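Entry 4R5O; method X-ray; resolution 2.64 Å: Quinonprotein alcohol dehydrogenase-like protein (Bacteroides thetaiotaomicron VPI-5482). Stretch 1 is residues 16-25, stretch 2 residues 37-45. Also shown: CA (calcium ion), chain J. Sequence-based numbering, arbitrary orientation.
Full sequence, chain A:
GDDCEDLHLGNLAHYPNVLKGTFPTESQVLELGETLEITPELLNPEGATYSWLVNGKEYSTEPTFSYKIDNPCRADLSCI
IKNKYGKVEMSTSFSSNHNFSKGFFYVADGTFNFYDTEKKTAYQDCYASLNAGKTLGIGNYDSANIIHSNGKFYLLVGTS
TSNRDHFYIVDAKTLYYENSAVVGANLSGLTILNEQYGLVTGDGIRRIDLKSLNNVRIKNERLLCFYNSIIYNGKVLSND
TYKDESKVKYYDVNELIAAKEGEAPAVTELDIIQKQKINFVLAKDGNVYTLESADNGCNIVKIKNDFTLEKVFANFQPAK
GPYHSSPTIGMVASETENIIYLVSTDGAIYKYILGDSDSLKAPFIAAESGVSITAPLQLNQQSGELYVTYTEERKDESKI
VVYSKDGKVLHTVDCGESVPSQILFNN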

# COMPACT_ATOMS: atom_id res chain seq x y z
N PRO A 16 37.99 -16.00 -21.83
CA PRO A 16 38.36 -15.53 -20.48
C PRO A 16 38.34 -16.65 -19.42
O PRO A 16 37.39 -17.42 -19.35
CB PRO A 16 37.30 -14.48 -20.18
CG PRO A 16 36.91 -13.97 -21.51
CD PRO A 16 36.91 -15.17 -22.40
N ASN A 17 39.43 -16.73 -18.63
CA ASN A 17 39.61 -17.68 -17.53
C ASN A 17 39.55 -16.92 -16.19
O ASN A 17 40.51 -16.26 -15.81
CB ASN A 17 40.93 -18.46 -17.66
CG ASN A 17 41.01 -19.35 -18.87
OD1 ASN A 17 40.14 -20.20 -19.10
ND2 ASN A 17 42.09 -19.26 -19.62
N VAL A 18 38.39 -17.00 -15.53
CA VAL A 18 38.08 -16.36 -14.25
C VAL A 18 38.64 -17.24 -13.11
O VAL A 18 38.33 -18.42 -13.06
CB VAL A 18 36.54 -16.16 -14.16
CG1 VAL A 18 36.09 -15.76 -12.76
CG2 VAL A 18 36.09 -15.13 -15.17
N LEU A 19 39.48 -16.67 -12.22
CA LEU A 19 40.06 -17.43 -11.11
C LEU A 19 38.94 -17.83 -10.12
O LEU A 19 37.99 -17.08 -9.95
CB LEU A 19 41.18 -16.64 -10.41
N LYS A 20 39.01 -19.03 -9.54
CA LYS A 20 37.97 -19.54 -8.62
C LYS A 20 37.78 -18.63 -7.41
O LYS A 20 38.75 -18.17 -6.83
CB LYS A 20 38.29 -20.96 -8.13
N GLY A 21 36.52 -18.36 -7.09
CA GLY A 21 36.15 -17.52 -5.97
C GLY A 21 36.22 -16.03 -6.23
O GLY A 21 35.94 -15.24 -5.31
N THR A 22 36.55 -15.63 -7.48
CA THR A 22 36.66 -14.21 -7.83
C THR A 22 35.25 -13.69 -8.29
O THR A 22 35.07 -12.50 -8.58
CB THR A 22 37.76 -14.02 -8.89
OG1 THR A 22 38.27 -12.70 -8.85
CG2 THR A 22 37.32 -14.36 -10.26
N PHE A 23 34.26 -14.59 -8.32
CA PHE A 23 32.86 -14.33 -8.64
C PHE A 23 32.00 -15.16 -7.71
O PHE A 23 32.27 -16.35 -7.53
CB PHE A 23 32.54 -14.61 -10.12
CG PHE A 23 31.14 -14.20 -10.52
CD1 PHE A 23 30.87 -12.90 -10.95
CD2 PHE A 23 30.08 -15.10 -10.44
CE1 PHE A 23 29.57 -12.52 -11.31
CE2 PHE A 23 28.78 -14.71 -10.78
CZ PHE A 23 28.54 -13.42 -11.22
N PRO A 24 31.00 -14.55 -7.05
CA PRO A 24 30.21 -15.29 -6.05
C PRO A 24 29.51 -16.53 -6.61
O PRO A 24 28.81 -16.51 -7.63
CB PRO A 24 29.19 -14.26 -5.57
CG PRO A 24 29.26 -13.12 -6.52
CD PRO A 24 30.60 -13.13 -7.12
N THR A 25 29.70 -17.63 -5.88
CA THR A 25 29.19 -18.97 -6.16
C THR A 25 27.87 -19.20 -5.41
O THR A 25 27.20 -20.21 -5.64
CB THR A 25 30.26 -20.02 -5.79
OG1 THR A 25 29.73 -21.31 -6.05
CG2 THR A 25 30.75 -19.91 -4.32
N GLU A 37 30.54 -5.41 -4.24
CA GLU A 37 31.66 -5.31 -5.17
C GLU A 37 32.11 -6.69 -5.62
O GLU A 37 32.37 -7.55 -4.79
CB GLU A 37 32.86 -4.55 -4.60
CG GLU A 37 32.73 -3.04 -4.50
CD GLU A 37 34.04 -2.35 -4.17
OE1 GLU A 37 35.09 -3.03 -4.11
OE2 GLU A 37 34.03 -1.11 -3.98
N ILE A 38 32.20 -6.90 -6.92
CA ILE A 38 32.69 -8.16 -7.50
C ILE A 38 33.78 -7.80 -8.48
O ILE A 38 33.51 -7.04 -9.40
CB ILE A 38 31.58 -9.03 -8.16
CG1 ILE A 38 30.38 -9.27 -7.21
CG2 ILE A 38 32.18 -10.35 -8.70
CD1 ILE A 38 29.09 -9.60 -7.91
N THR A 39 34.99 -8.31 -8.28
CA THR A 39 36.07 -7.99 -9.19
C THR A 39 36.60 -9.31 -9.75
O THR A 39 37.54 -9.86 -9.17
CB THR A 39 37.16 -7.12 -8.51
OG1 THR A 39 36.56 -5.98 -7.89
CG2 THR A 39 38.25 -6.69 -9.49
N PRO A 40 36.02 -9.83 -10.86
CA PRO A 40 36.52 -11.09 -11.42
C PRO A 40 37.96 -10.94 -11.87
O PRO A 40 38.32 -9.92 -12.46
CB PRO A 40 35.59 -11.35 -12.61
CG PRO A 40 34.37 -10.55 -12.32
CD PRO A 40 34.88 -9.31 -11.64
N GLU A 41 38.81 -11.91 -11.51
CA GLU A 41 40.22 -11.89 -11.87
C GLU A 41 40.45 -12.84 -13.01
O GLU A 41 40.21 -14.05 -12.89
CB GLU A 41 41.13 -12.22 -10.69
CG GLU A 41 41.22 -11.09 -9.68
CD GLU A 41 42.26 -11.25 -8.59
OE1 GLU A 41 43.26 -11.99 -8.78
OE2 GLU A 41 42.11 -10.55 -7.56
N LEU A 42 40.87 -12.28 -14.13
CA LEU A 42 41.16 -13.03 -15.34
C LEU A 42 42.63 -13.43 -15.38
O LEU A 42 43.52 -12.59 -15.20
CB LEU A 42 40.79 -12.22 -16.58
CG LEU A 42 39.37 -12.32 -17.11
CD1 LEU A 42 38.32 -12.09 -16.06
CD2 LEU A 42 39.17 -11.34 -18.20
N LEU A 43 42.86 -14.71 -15.61
CA LEU A 43 44.19 -15.27 -15.76
C LEU A 43 44.85 -14.67 -17.03
O LEU A 43 46.04 -14.35 -17.03
CB LEU A 43 44.05 -16.80 -15.83
CG LEU A 43 45.33 -17.63 -15.84
CD1 LEU A 43 46.04 -17.58 -14.48
CD2 LEU A 43 45.03 -19.07 -16.21
N ASN A 44 44.03 -14.48 -18.09
CA ASN A 44 44.32 -13.88 -19.40
C ASN A 44 43.40 -12.63 -19.60
O ASN A 44 42.37 -12.70 -20.30
CB ASN A 44 44.12 -14.94 -20.51
CG ASN A 44 42.75 -15.61 -20.52
OD1 ASN A 44 42.00 -15.59 -19.53
ND2 ASN A 44 42.41 -16.24 -21.64
N PRO A 45 43.73 -11.48 -18.97
CA PRO A 45 42.81 -10.32 -19.03
C PRO A 45 42.88 -9.47 -20.30
O PRO A 45 41.98 -8.67 -20.54
CB PRO A 45 43.26 -9.46 -17.84
CG PRO A 45 44.69 -9.79 -17.64
CD PRO A 45 44.87 -11.22 -18.05
CA CA J . 34.60 0.95 -4.34
O HOH W 1 34.98 -10.51 -6.46

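The two stretches run antiparallel, Pro 16 lying near Asn 44, Val 18 near Leu 42 and Thr 22 near Pro 40. Their backbones are joined by a single beta bridge between Val 18 and Leu 42, whose CA atoms are 4.7 Å apart. Two nearly straight hydrogen bonds frame it: Leu 43 N donates to Asn 17 O at 2.8 Å, and Leu 19 N donates to Glu 41 O at 2.8 Å. The same two carbonyl oxygens also receive CA-H...O contacts, from Leu 42 CA to Asn 17 O (3.3 Å) and from Val 18 CA to Glu 41 O (3.4 Å), as befits closely paired extended chains. Beyond the bridge, stretch 1 makes a type II turn from Leu 19 to Thr 22; Gly 21 occupies it with a positive phi that favours glycine.

The turn brings Thr 22 back to stretch 2, where its side chain takes over the bonding. Its hydroxyl donates to the backbone, Thr 22 OG1 to Thr 39 O at 2.9 Å, and accepts a weak hydrogen bond from Glu 41 N to Thr 22 OG1 at 2.8 Å, with an angle of 125°. Nearby, a water bridges the main chains, donating to Thr 22 O and accepting from Thr 39 N, each at 2.9 Å. At the other end, Asn 44 uses its side-chain carbonyl in place of a backbone acceptor: Asn 17 N donates to Asn 44 OD1 at 3.0 Å.

Apolar contacts accompany these polar links. Leu 42 meets both Val 18 (CG2 of Val 18 to CD1 of Leu 42, 3.9 Å) and Pro 16. Farther along, Ile 38 points toward stretch 1, and its CG2 lies 3.6 Å from both Phe 23 CD1 and Pro 24 CD. Pro 40 CG approaches the edge of the Phe 23 ring, 4.4 Å from Phe 23 CD1.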